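Local coordinates for RNA 2'-o-ribose methyltransferase (Thermus thermophilus, PDB 1IPA), which probably binds RNA and transfers a methyl group to the 2'-hydroxyl of a ribose, using a catalytic domain tied in a deep trefoil knot, at residues Arg28-Gly33 with Gly95-Ala100; Ala142-Val147 with Ser168-Ala173; Leu188-Thr193 with Ala223-Ala228; Ala199-Ala204 with Arg234-Gly239. All coordinates share one frame; numbering follows the deposited sequence.

Contact 1. Residues Arg28-Gly33 with Gly95-Ala100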
loop_
_atom_site.group_PDB
_atom_site.type_symbol
_atom_site.label_atom_id
_atom_site.label_comp_id
_atom_site.label_asym_id
_atom_site.label_seq_id
_atom_site.Cartn_x
_atom_site.Cartn_y
_atom_site.Cartn_z
ATOM N N ARG A 28 12.175 -7.832 11.087
ATOM C CA ARG A 28 12.433 -8.474 9.808
ATOM C C ARG A 28 11.128 -8.855 9.115
ATOM O O ARG A 28 10.094 -9.024 9.767
ATOM C CB ARG A 28 13.325 -9.692 10.019
ATOM C CG ARG A 28 14.766 -9.291 10.262
ATOM C CD ARG A 28 15.632 -10.449 10.673
ATOM N NE ARG A 28 17.037 -10.053 10.716
ATOM C CZ ARG A 28 17.545 -9.156 11.554
ATOM N NH1 ARG A 28 16.764 -8.550 12.437
ATOM N NH2 ARG A 28 18.837 -8.858 11.503
ATOM N N PHE A 29 11.173 -8.960 7.792
ATOM C CA PHE A 29 9.991 -9.315 7.024
ATOM C C PHE A 29 10.384 -9.925 5.688
ATOM O O PHE A 29 11.499 -9.721 5.199
ATOM C CB PHE A 29 9.073 -8.089 6.817
ATOM C CG PHE A 29 9.692 -6.980 6.005
ATOM C CD1 PHE A 29 9.281 -6.751 4.693
ATOM C CD2 PHE A 29 10.670 -6.149 6.556
ATOM C CE1 PHE A 29 9.829 -5.716 3.939
ATOM C CE2 PHE A 29 11.225 -5.106 5.803
ATOM C CZ PHE A 29 10.797 -4.893 4.489
ATOM N N LEU A 30 9.456 -10.684 5.114
ATOM C CA LEU A 30 9.683 -11.363 3.859
ATOM C C LEU A 30 9.198 -10.535 2.690
ATOM O O LEU A 30 8.212 -9.798 2.790
ATOM C CB LEU A 30 8.961 -12.710 3.864
ATOM C CG LEU A 30 9.315 -13.662 5.008
ATOM C CD1 LEU A 30 8.251 -14.740 5.128
ATOM C CD2 LEU A 30 10.689 -14.259 4.773
ATOM N N ILE A 31 9.908 -10.651 1.577
ATOM C CA ILE A 31 9.537 -9.931 0.382
ATOM C C ILE A 31 9.465 -10.915 -0.783
ATOM O O ILE A 31 10.489 -11.319 -1.332
ATOM C CB ILE A 31 10.553 -8.824 0.070
ATOM C CG1 ILE A 31 10.695 -7.892 1.289
ATOM C CG2 ILE A 31 10.106 -8.056 -1.164
ATOM C CD1 ILE A 31 11.706 -6.744 1.104
ATOM N N GLU A 32 8.245 -11.304 -1.138
ATOM C CA GLU A 32 7.990 -12.240 -2.238
ATOM C C GLU A 32 7.838 -11.535 -3.597
ATOM O O GLU A 32 7.053 -10.594 -3.736
ATOM C CB GLU A 32 6.728 -13.058 -1.925
ATOM C CG GLU A 32 6.160 -13.875 -3.073
ATOM C CD GLU A 32 5.130 -14.923 -2.605
ATOM O OE1 GLU A 32 4.305 -14.621 -1.709
ATOM O OE2 GLU A 32 5.141 -16.051 -3.147
ATOM N N GLY A 33 8.599 -11.990 -4.589
ATOM C CA GLY A 33 8.513 -11.407 -5.913
ATOM C C GLY A 33 9.723 -10.593 -6.318
ATOM O O GLY A 33 10.194 -9.737 -5.563
ATOM N N GLY A 95 9.550 -17.364 -7.369
ATOM C CA GLY A 95 10.682 -18.264 -7.272
ATOM C C GLY A 95 11.775 -17.611 -6.458
ATOM O O GLY A 95 12.797 -18.228 -6.150
ATOM N N LEU A 96 11.541 -16.355 -6.096
ATOM C CA LEU A 96 12.505 -15.583 -5.328
ATOM C C LEU A 96 11.829 -14.832 -4.197
ATOM O O LEU A 96 10.978 -13.970 -4.435
ATOM C CB LEU A 96 13.219 -14.593 -6.246
ATOM C CG LEU A 96 14.408 -13.836 -5.655
ATOM C CD1 LEU A 96 15.536 -14.816 -5.347
ATOM C CD2 LEU A 96 14.876 -12.776 -6.650
ATOM N N ILE A 97 12.202 -15.177 -2.967
ATOM C CA ILE A 97 11.665 -14.543 -1.764
ATOM C C ILE A 97 12.850 -14.106 -0.929
ATOM O O ILE A 97 13.786 -14.879 -0.733
ATOM C CB ILE A 97 10.850 -15.519 -0.899
ATOM C CG1 ILE A 97 9.637 -16.040 -1.664
ATOM C CG2 ILE A 97 10.420 -14.817 0.379
ATOM C CD1 ILE A 97 8.769 -16.991 -0.840
ATOM N N ALA A 98 12.817 -12.883 -0.415
ATOM C CA ALA A 98 13.933 -12.408 0.378
ATOM C C ALA A 98 13.570 -12.103 1.819
ATOM O O ALA A 98 12.400 -11.922 2.164
ATOM C CB ALA A 98 14.532 -11.180 -0.273
ATOM N N LEU A 99 14.590 -12.080 2.666
ATOM C CA LEU A 99 14.416 -11.752 4.070
ATOM C C LEU A 99 14.952 -10.337 4.156
ATOM O O LEU A 99 16.094 -10.081 3.772
ATOM C CB LEU A 99 15.255 -12.673 4.959
ATOM C CG LEU A 99 15.222 -12.379 6.463
ATOM C CD1 LEU A 99 13.782 -12.512 6.974
ATOM C CD2 LEU A 99 16.144 -13.339 7.212
ATOM N N ALA A 100 14.143 -9.418 4.661
ATOM C CA ALA A 100 14.573 -8.035 4.753
ATOM C C ALA A 100 14.610 -7.515 6.180
ATOM O O ALA A 100 13.932 -8.033 7.059
ATOM C CB ALA A 100 13.654 -7.166 3.912
#
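Phe29 holds CG in the crowded position between its backbone N and carbonyl carbon (chi1 64°), and this rotamer swings the ring over the methyl of Ala100. Ile31 has CG1 anti to its carbonyl carbon and an extended end, so that CD1 reaches the same methyl, 3.4 Å from Ala100 CB. The Phe29 ring and Ile31 CD1 thus both close on this methyl, with Ala100 CB 3.9 Å from the Phe29 ring centroid, a CH-pi contact over one face, displaced toward the rim. Replacing Phe29 by an alanine would remove the ring and would probably leave one side of the Ala100 methyl poorly packed. On the other face Leu30 CD2 meets Leu99 CD1 at 4.2 Å, the two chains crossing obliquely. The backbones run antiparallel. Phe29 pairs with Ala100 through two hydrogen bonds, of which Ala100 N to Phe29 O is the shorter at 2.7 Å. Ile31 and Ala98 form the next hydrogen-bonded pair, and Gly33 N closes the series on Leu96 O, just before helix 34-42. Arg28 runs extended to a salt bridge with Glu48. Ser88 OG and the backbone N of Val89 and Ala94 hold the buried carboxylate of Glu32. Strand 28-32 is an outermost strand, within this chain, of the mixed sheet of the N-terminal eL30-like domain, probably the one that binds the RNA substrate, and 96-101 pairs on its far side with 47-53. Side-chain contact between the strands is thus almost wholly apolar, main-chain bonds set the register, and the Glu32 carboxylate, probably charged, is met by donors from the neighbouring loop.

Contact 2. Residues Ala142-Val147 with Ser168-Ala173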
loop_
_atom_site.group_PDB
_atom_site.type_symbol
_atom_site.label_atom_id
_atom_site.label_comp_id
_atom_site.label_asym_id
_atom_site.label_seq_id
_atom_site.Cartn_x
_atom_site.Cartn_y
_atom_site.Cartn_z
ATOM N N ALA A 142 -0.253 10.555 -6.425
ATOM C CA ALA A 142 -0.515 11.167 -5.137
ATOM C C ALA A 142 0.801 11.413 -4.408
ATOM O O ALA A 142 1.770 10.667 -4.574
ATOM C CB ALA A 142 -1.399 10.271 -4.312
ATOM N N GLU A 143 0.826 12.462 -3.600
ATOM C CA GLU A 143 2.011 12.802 -2.828
ATOM C C GLU A 143 2.013 12.021 -1.515
ATOM O O GLU A 143 3.063 11.739 -0.939
ATOM C CB GLU A 143 2.026 14.303 -2.537
ATOM C CG GLU A 143 3.337 14.811 -1.974
ATOM C CD GLU A 143 3.314 16.298 -1.724
ATOM O OE1 GLU A 143 3.233 17.063 -2.701
ATOM O OE2 GLU A 143 3.367 16.707 -0.549
ATOM N N ALA A 144 0.831 11.659 -1.041
ATOM C CA ALA A 144 0.744 10.918 0.202
ATOM C C ALA A 144 -0.618 10.297 0.394
ATOM O O ALA A 144 -1.609 10.750 -0.176
ATOM C CB ALA A 144 1.050 11.843 1.382
ATOM N N VAL A 145 -0.654 9.252 1.206
ATOM C CA VAL A 145 -1.903 8.583 1.529
ATOM C C VAL A 145 -2.031 8.643 3.029
ATOM O O VAL A 145 -1.200 8.098 3.753
ATOM C CB VAL A 145 -1.913 7.106 1.107
ATOM C CG1 VAL A 145 -3.190 6.441 1.601
ATOM C CG2 VAL A 145 -1.817 7.000 -0.400
ATOM N N LEU A 146 -3.055 9.329 3.507
ATOM C CA LEU A 146 -3.245 9.419 4.933
ATOM C C LEU A 146 -4.335 8.438 5.292
ATOM O O LEU A 146 -5.475 8.567 4.844
ATOM C CB LEU A 146 -3.639 10.843 5.340
ATOM C CG LEU A 146 -2.690 11.926 4.834
ATOM C CD1 LEU A 146 -3.124 13.274 5.382
ATOM C CD2 LEU A 146 -1.260 11.599 5.259
ATOM N N VAL A 147 -3.965 7.443 6.087
ATOM C CA VAL A 147 -4.900 6.425 6.521
ATOM C C VAL A 147 -5.416 6.731 7.924
ATOM O O VAL A 147 -4.642 6.810 8.887
ATOM C CB VAL A 147 -4.236 5.039 6.529
ATOM C CG1 VAL A 147 -5.238 3.990 6.999
ATOM C CG2 VAL A 147 -3.714 4.707 5.129
ATOM N N SER A 168 7.926 3.072 -1.014
ATOM C CA SER A 168 8.243 4.424 -1.465
ATOM C C SER A 168 7.142 5.494 -1.337
ATOM O O SER A 168 7.450 6.680 -1.235
ATOM C CB SER A 168 8.724 4.356 -2.918
ATOM O OG SER A 168 7.792 3.659 -3.735
ATOM N N LEU A 169 5.874 5.091 -1.348
ATOM C CA LEU A 169 4.778 6.052 -1.229
ATOM C C LEU A 169 4.526 6.491 0.211
ATOM O O LEU A 169 4.200 5.671 1.063
ATOM C CB LEU A 169 3.486 5.464 -1.794
ATOM C CG LEU A 169 2.308 6.448 -1.807
ATOM C CD1 LEU A 169 2.685 7.670 -2.632
ATOM C CD2 LEU A 169 1.067 5.773 -2.387
ATOM N N ARG A 170 4.669 7.788 0.478
ATOM C CA ARG A 170 4.446 8.307 1.820
ATOM C C ARG A 170 3.052 7.911 2.308
ATOM O O ARG A 170 2.038 8.440 1.855
ATOM C CB ARG A 170 4.594 9.829 1.850
ATOM C CG ARG A 170 4.398 10.394 3.240
ATOM C CD ARG A 170 4.309 11.917 3.276
ATOM N NE ARG A 170 5.596 12.580 3.085
ATOM C CZ ARG A 170 6.117 12.883 1.901
ATOM N NH1 ARG A 170 5.460 12.583 0.789
ATOM N NH2 ARG A 170 7.293 13.498 1.830
ATOM N N THR A 171 3.019 6.972 3.242
ATOM C CA THR A 171 1.776 6.465 3.790
ATOM C C THR A 171 1.772 6.643 5.297
ATOM O O THR A 171 2.594 6.049 5.994
ATOM C CB THR A 171 1.634 4.981 3.467
ATOM O OG1 THR A 171 1.820 4.794 2.060
ATOM C CG2 THR A 171 0.266 4.473 3.873
ATOM N N LEU A 172 0.844 7.457 5.795
ATOM C CA LEU A 172 0.752 7.726 7.225
ATOM C C LEU A 172 -0.590 7.367 7.851
ATOM O O LEU A 172 -1.637 7.388 7.195
ATOM C CB LEU A 172 1.041 9.200 7.513
ATOM C CG LEU A 172 2.288 9.873 6.932
ATOM C CD1 LEU A 172 3.500 8.966 7.075
ATOM C CD2 LEU A 172 2.041 10.191 5.483
ATOM N N ALA A 173 -0.550 7.049 9.138
ATOM C CA ALA A 173 -1.749 6.699 9.878
ATOM C C ALA A 173 -1.910 7.633 11.073
ATOM O O ALA A 173 -0.951 8.278 11.517
ATOM C CB ALA A 173 -1.670 5.256 10.349
HETATM O O HOH W 1 5.393 9.209 -1.511
#
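Strands 144-147 and 171-173 run parallel, their axes 4.6 Å apart and inclined by 20°. Three main-chain bonds zigzag between them: Val145 N to Arg170 O, Leu172 N to Val145 O, and Val147 N to Leu172 O, the shortest at 2.6 Å; each lies nearly along its C=O axis. On one face Leu146 and Leu172 lie side by side, their CD2 atoms 3.6 Å apart. The other face carries Val145, whose CG2 meets Leu169 CD2 at 3.7 Å, chains crossing at about a right angle, and Val147 beside Thr171. Thr171 turns OG1 back to Leu169 O at 2.7 Å, from above the carbonyl plane, leaving CG2 beside Val147 CG2; a valine here would lose that bond and would probably hold the chain entering the strand less firmly. Arg170, bent at chi3 (-74°), offers NH1 to Glu143 O in a weak bond at the edge of its guanidinium. A water joins Arg170 N to Ser168 O, and the Glu143 carboxylate turns instead to Ser113 and Tyr110. Helix 127-140 covers the valine face, strand 117-122 continues the sheet beyond 144-148, and the two strands are joined through helix 156-161 as a beta-alpha-beta unit, 171-174 being outermost within this chain.

Contact 3. Residues Leu188-Thr193 with Ala223-Ala228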
loop_
_atom_site.group_PDB
_atom_site.type_symbol
_atom_site.label_atom_id
_atom_site.label_comp_id
_atom_site.label_asym_id
_atom_site.label_seq_id
_atom_site.Cartn_x
_atom_site.Cartn_y
_atom_site.Cartn_z
ATOM N N LEU A 188 -5.727 22.865 4.251
ATOM C CA LEU A 188 -5.773 22.010 3.073
ATOM C C LEU A 188 -7.212 21.741 2.639
ATOM O O LEU A 188 -7.976 21.112 3.361
ATOM C CB LEU A 188 -5.070 20.685 3.380
ATOM C CG LEU A 188 -4.844 19.660 2.268
ATOM C CD1 LEU A 188 -3.835 20.195 1.265
ATOM C CD2 LEU A 188 -4.338 18.351 2.880
ATOM N N PRO A 189 -7.606 22.232 1.457
ATOM C CA PRO A 189 -8.984 21.982 1.014
ATOM C C PRO A 189 -9.287 20.483 0.993
ATOM O O PRO A 189 -8.448 19.667 0.612
ATOM C CB PRO A 189 -9.035 22.636 -0.375
ATOM C CG PRO A 189 -7.600 22.685 -0.806
ATOM C CD PRO A 189 -6.864 23.026 0.466
ATOM N N LEU A 190 -10.489 20.129 1.426
ATOM C CA LEU A 190 -10.896 18.741 1.491
ATOM C C LEU A 190 -12.156 18.460 0.680
ATOM O O LEU A 190 -13.140 19.185 0.784
ATOM C CB LEU A 190 -11.117 18.355 2.952
ATOM C CG LEU A 190 -11.782 17.006 3.269
ATOM C CD1 LEU A 190 -10.887 15.843 2.853
ATOM C CD2 LEU A 190 -12.081 16.941 4.770
ATOM N N VAL A 191 -12.105 17.406 -0.129
ATOM C CA VAL A 191 -13.232 16.968 -0.955
ATOM C C VAL A 191 -13.639 15.594 -0.420
ATOM O O VAL A 191 -12.845 14.650 -0.438
ATOM C CB VAL A 191 -12.817 16.827 -2.447
ATOM C CG1 VAL A 191 -13.965 16.230 -3.272
ATOM C CG2 VAL A 191 -12.404 18.179 -3.006
ATOM N N ALA A 192 -14.861 15.479 0.080
ATOM C CA ALA A 192 -15.322 14.207 0.620
ATOM C C ALA A 192 -16.209 13.466 -0.375
ATOM O O ALA A 192 -17.057 14.066 -1.030
ATOM C CB ALA A 192 -16.077 14.433 1.926
ATOM N N THR A 193 -16.000 12.160 -0.480
ATOM C CA THR A 193 -16.766 11.316 -1.385
ATOM C C THR A 193 -17.932 10.669 -0.630
ATOM O O THR A 193 -17.748 10.091 0.440
ATOM C CB THR A 193 -15.866 10.199 -1.988
ATOM O OG1 THR A 193 -14.711 10.789 -2.600
ATOM C CG2 THR A 193 -16.624 9.402 -3.042
ATOM N N ALA A 223 -20.366 12.018 9.612
ATOM C CA ALA A 223 -20.713 13.431 9.502
ATOM C C ALA A 223 -19.478 14.308 9.688
ATOM O O ALA A 223 -19.317 15.318 9.004
ATOM C CB ALA A 223 -21.780 13.794 10.536
ATOM N N ALA A 224 -18.606 13.907 10.609
ATOM C CA ALA A 224 -17.388 14.655 10.891
ATOM C C ALA A 224 -16.645 15.023 9.610
ATOM O O ALA A 224 -16.211 16.164 9.448
ATOM C CB ALA A 224 -16.483 13.845 11.804
ATOM N N TRP A 225 -16.500 14.059 8.705
ATOM C CA TRP A 225 -15.801 14.300 7.443
ATOM C C TRP A 225 -16.589 15.168 6.475
ATOM O O TRP A 225 -16.008 15.968 5.749
ATOM C CB TRP A 225 -15.443 12.978 6.755
ATOM C CG TRP A 225 -14.417 12.207 7.508
ATOM C CD1 TRP A 225 -14.640 11.246 8.449
ATOM C CD2 TRP A 225 -12.998 12.405 7.463
ATOM N NE1 TRP A 225 -13.452 10.839 8.998
ATOM C CE2 TRP A 225 -12.428 11.532 8.412
ATOM C CE3 TRP A 225 -12.155 13.243 6.713
ATOM C CZ2 TRP A 225 -11.050 11.467 8.637
ATOM C CZ3 TRP A 225 -10.785 13.179 6.934
ATOM C CH2 TRP A 225 -10.246 12.293 7.892
ATOM N N LEU A 226 -17.908 15.019 6.473
ATOM C CA LEU A 226 -18.757 15.792 5.576
ATOM C C LEU A 226 -18.885 17.265 5.963
ATOM O O LEU A 226 -19.028 18.129 5.101
ATOM C CB LEU A 226 -20.140 15.146 5.483
ATOM C CG LEU A 226 -20.096 13.712 4.953
ATOM C CD1 LEU A 226 -21.500 13.201 4.684
ATOM C CD2 LEU A 226 -19.275 13.676 3.678
ATOM N N GLU A 227 -18.826 17.548 7.256
ATOM C CA GLU A 227 -18.926 18.915 7.738
ATOM C C GLU A 227 -17.593 19.633 7.554
ATOM O O GLU A 227 -17.550 20.853 7.408
ATOM C CB GLU A 227 -19.327 18.916 9.216
ATOM C CG GLU A 227 -20.682 18.263 9.467
ATOM C CD GLU A 227 -21.038 18.156 10.941
ATOM O OE1 GLU A 227 -20.303 17.470 11.689
ATOM O OE2 GLU A 227 -22.058 18.755 11.351
ATOM N N ALA A 228 -16.504 18.870 7.541
ATOM C CA ALA A 228 -15.180 19.459 7.383
ATOM C C ALA A 228 -14.785 19.708 5.932
ATOM O O ALA A 228 -13.881 20.499 5.661
ATOM C CB ALA A 228 -14.139 18.580 8.053
#
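Leu190 and Ala192, alternate residues of strand 190-193, point toward helix 223-228 and make the whole side-chain contact from the strand. Ala192 CB comes closest, 3.7 Å from Leu226 CD2, and also comes within 4.1 Å of Trp225 O. Leu190, with CG anti to its backbone N (chi1 170°), sends one branch between two helix residues: its CD2 is 4.2 Å from Trp225 CE3, at the edge of the indole, and 4.2 Å from Ala228 CB. No hydrogen bond crosses; the touching is apolar. The short axes pass 8.0 Å apart with N-to-C directions 136° apart, so the helix lies obliquely across one face of the parallel sheet, as in the Rossmann-like alpha/beta core of this SPOUT-type domain. After the helix the chain returns as strand 231-233, which pairs with 190-193 at the sheet's edge; the backbones of Leu190 and Ala192 hydrogen-bond there to those of Gln230 and Thr231. Farther out, the indole is fixed from its other end, where NE1 bonds to Glu176 OE2, and helix 176-185 packs on it through Val179 and Leu180. Val120 and Val122 of strand 117-122 also touch the indole, while Lys184 NZ of helix 176-185 bonds to Ala228 O.

Contact 4. Residues Ala199-Ala204 with Arg234-Gly239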
loop_
_atom_site.group_PDB
_atom_site.type_symbol
_atom_site.label_atom_id
_atom_site.label_comp_id
_atom_site.label_asym_id
_atom_site.label_seq_id
_atom_site.Cartn_x
_atom_site.Cartn_y
_atom_site.Cartn_z
ATOM N N ALA A 199 -23.257 16.849 -6.306
ATOM C CA ALA A 199 -22.246 17.092 -7.323
ATOM C C ALA A 199 -21.483 15.826 -7.695
ATOM O O ALA A 199 -21.139 15.015 -6.839
ATOM C CB ALA A 199 -21.273 18.165 -6.845
ATOM N N LEU A 200 -21.253 15.660 -8.992
ATOM C CA LEU A 200 -20.507 14.531 -9.508
ATOM C C LEU A 200 -19.047 14.878 -9.253
ATOM O O LEU A 200 -18.690 16.064 -9.209
ATOM C CB LEU A 200 -20.763 14.371 -11.004
ATOM C CG LEU A 200 -22.074 13.688 -11.400
ATOM C CD1 LEU A 200 -22.254 13.736 -12.907
ATOM C CD2 LEU A 200 -22.044 12.246 -10.914
ATOM N N TYR A 201 -18.207 13.861 -9.086
ATOM C CA TYR A 201 -16.802 14.104 -8.804
ATOM C C TYR A 201 -16.077 14.898 -9.886
ATOM O O TYR A 201 -15.116 15.606 -9.588
ATOM C CB TYR A 201 -16.079 12.777 -8.496
ATOM C CG TYR A 201 -15.758 11.886 -9.676
ATOM C CD1 TYR A 201 -14.463 11.822 -10.183
ATOM C CD2 TYR A 201 -16.734 11.077 -10.261
ATOM C CE1 TYR A 201 -14.138 10.971 -11.239
ATOM C CE2 TYR A 201 -16.423 10.223 -11.326
ATOM C CZ TYR A 201 -15.120 10.177 -11.802
ATOM O OH TYR A 201 -14.784 9.335 -12.828
ATOM N N TRP A 202 -16.540 14.807 -11.130
ATOM C CA TRP A 202 -15.911 15.544 -12.236
ATOM C C TRP A 202 -16.069 17.045 -12.104
ATOM O O TRP A 202 -15.326 17.796 -12.718
ATOM C CB TRP A 202 -16.526 15.170 -13.580
ATOM C CG TRP A 202 -16.324 13.776 -13.987
ATOM C CD1 TRP A 202 -15.141 13.168 -14.283
ATOM C CD2 TRP A 202 -17.343 12.793 -14.171
ATOM N NE1 TRP A 202 -15.363 11.866 -14.645
ATOM C CE2 TRP A 202 -16.706 11.608 -14.582
ATOM C CE3 TRP A 202 -18.734 12.802 -14.031
ATOM C CZ2 TRP A 202 -17.414 10.432 -14.855
ATOM C CZ3 TRP A 202 -19.439 11.635 -14.303
ATOM C CH2 TRP A 202 -18.773 10.464 -14.711
ATOM N N GLU A 203 -17.055 17.473 -11.326
ATOM C CA GLU A 203 -17.339 18.894 -11.155
ATOM C C GLU A 203 -16.533 19.579 -10.068
ATOM O O GLU A 203 -16.480 20.813 -10.011
ATOM C CB GLU A 203 -18.829 19.089 -10.885
ATOM C CG GLU A 203 -19.698 18.425 -11.928
ATOM C CD GLU A 203 -21.162 18.675 -11.703
ATOM O OE1 GLU A 203 -21.575 19.848 -11.830
ATOM O OE2 GLU A 203 -21.894 17.703 -11.398
ATOM N N ALA A 204 -15.912 18.790 -9.199
ATOM C CA ALA A 204 -15.102 19.366 -8.140
ATOM C C ALA A 204 -13.827 19.918 -8.761
ATOM O O ALA A 204 -13.427 19.496 -9.838
ATOM C CB ALA A 204 -14.761 18.316 -7.111
ATOM N N ARG A 234 -19.702 12.756 -5.526
ATOM C CA ARG A 234 -20.018 11.343 -5.676
ATOM C C ARG A 234 -19.558 10.743 -6.993
ATOM O O ARG A 234 -19.372 11.441 -7.995
ATOM C CB ARG A 234 -21.522 11.093 -5.509
ATOM C CG ARG A 234 -22.358 11.393 -6.737
ATOM C CD ARG A 234 -23.789 10.925 -6.548
ATOM N NE ARG A 234 -24.480 10.891 -7.824
ATOM C CZ ARG A 234 -24.846 11.974 -8.492
ATOM N NH1 ARG A 234 -24.599 13.174 -7.991
ATOM N NH2 ARG A 234 -25.423 11.854 -9.675
ATOM N N ILE A 235 -19.364 9.429 -6.959
ATOM C CA ILE A 235 -18.955 8.664 -8.127
ATOM C C ILE A 235 -20.233 8.007 -8.618
ATOM O O ILE A 235 -20.762 7.103 -7.987
ATOM C CB ILE A 235 -17.898 7.599 -7.751
ATOM C CG1 ILE A 235 -16.590 8.296 -7.354
ATOM C CG2 ILE A 235 -17.669 6.648 -8.917
ATOM C CD1 ILE A 235 -15.551 7.381 -6.756
ATOM N N PRO A 236 -20.753 8.470 -9.755
ATOM C CA PRO A 236 -21.989 7.919 -10.309
ATOM C C PRO A 236 -21.929 6.423 -10.560
ATOM O O PRO A 236 -20.916 5.906 -11.030
ATOM C CB PRO A 236 -22.178 8.733 -11.585
ATOM C CG PRO A 236 -20.758 9.006 -12.018
ATOM C CD PRO A 236 -20.096 9.377 -10.716
ATOM N N MET A 237 -23.014 5.738 -10.204
ATOM C CA MET A 237 -23.151 4.294 -10.396
ATOM C C MET A 237 -24.263 4.145 -11.436
ATOM O O MET A 237 -25.392 4.563 -11.206
ATOM C CB MET A 237 -23.574 3.595 -9.095
ATOM C CG MET A 237 -22.581 3.673 -7.913
ATOM S SD MET A 237 -20.972 2.894 -8.199
ATOM C CE MET A 237 -19.943 4.195 -7.844
ATOM N N GLN A 238 -23.941 3.545 -12.574
ATOM C CA GLN A 238 -24.897 3.383 -13.666
ATOM C C GLN A 238 -25.661 2.067 -13.777
ATOM O O GLN A 238 -26.535 1.947 -14.636
ATOM C CB GLN A 238 -24.180 3.641 -14.991
ATOM C CG GLN A 238 -23.724 5.074 -15.164
ATOM C CD GLN A 238 -24.794 5.938 -15.797
ATOM O OE1 GLN A 238 -25.210 5.684 -16.918
ATOM N NE2 GLN A 238 -25.242 6.959 -15.084
ATOM N N GLY A 239 -25.359 1.087 -12.928
ATOM C CA GLY A 239 -26.052 -0.190 -13.036
ATOM C C GLY A 239 -26.571 -0.824 -11.759
ATOM O O GLY A 239 -27.218 -0.163 -10.953
#
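Arg234 is gripped through both its main-chain polar atoms: its N donates to Ala199 O at 3.0 Å, nearly along the C=O axis, and its O accepts from Tyr201 N at 2.9 Å, in the carbonyl plane. Both bonds are bent, the N-H angles being 143° and 140°, and together they bridge the backbones at Leu200 opposite Arg234. Glu203 N bonds back to Leu200 O, while Glu203 OE2 takes Leu200 N, met from above the carboxylate plane. The Arg234 side chain starts in the crowded position (chi1 80°) and runs extended, so that its guanidinium lies with one face against Leu200 CD2, while NH1 bonds to Ala197 O. The same Leu200 CD2 packs on Pro236 CD at 3.5 Å. Pro236 also receives the edge of the Tyr201 ring, at CD2, and the far end of the Trp202 indole, where CH2 is 3.6 Å from Pro236 CG. Beyond, Tyr201 rests on Leu253 and Glu256 of helix 246-261. A beta turn at 200-203 is thus pinned to the loop leaving edge strand 231-233, in the C-terminal part of the methylase domain, whose deep trefoil knot forms the active-site architecture of this enzyme; these loops probably lie close to it.

Overall arrangement
Contact 1 stands apart, in the N-terminal eL30-like domain, probably the substrate-binding one, with its centre about 39 Å from that of contact 3; the other three belong to the methylase domain. Contacts 1 and 3 are buried, contact 2 is partly so, and contact 4 lies at the surface. Strand pairing dominates contacts 1 and 2, antiparallel in the first and parallel in the second, whereas contact 3 lays a helix on a strand without any hydrogen bond. Contacts 2 and 3 reach the same parallel sheet near its two ends. Contact 4, about 4 Å from contact 3 at the nearest atoms, mixes two main-chain bonds with proline and aromatic packing, and its segments alternate with those of contact 3.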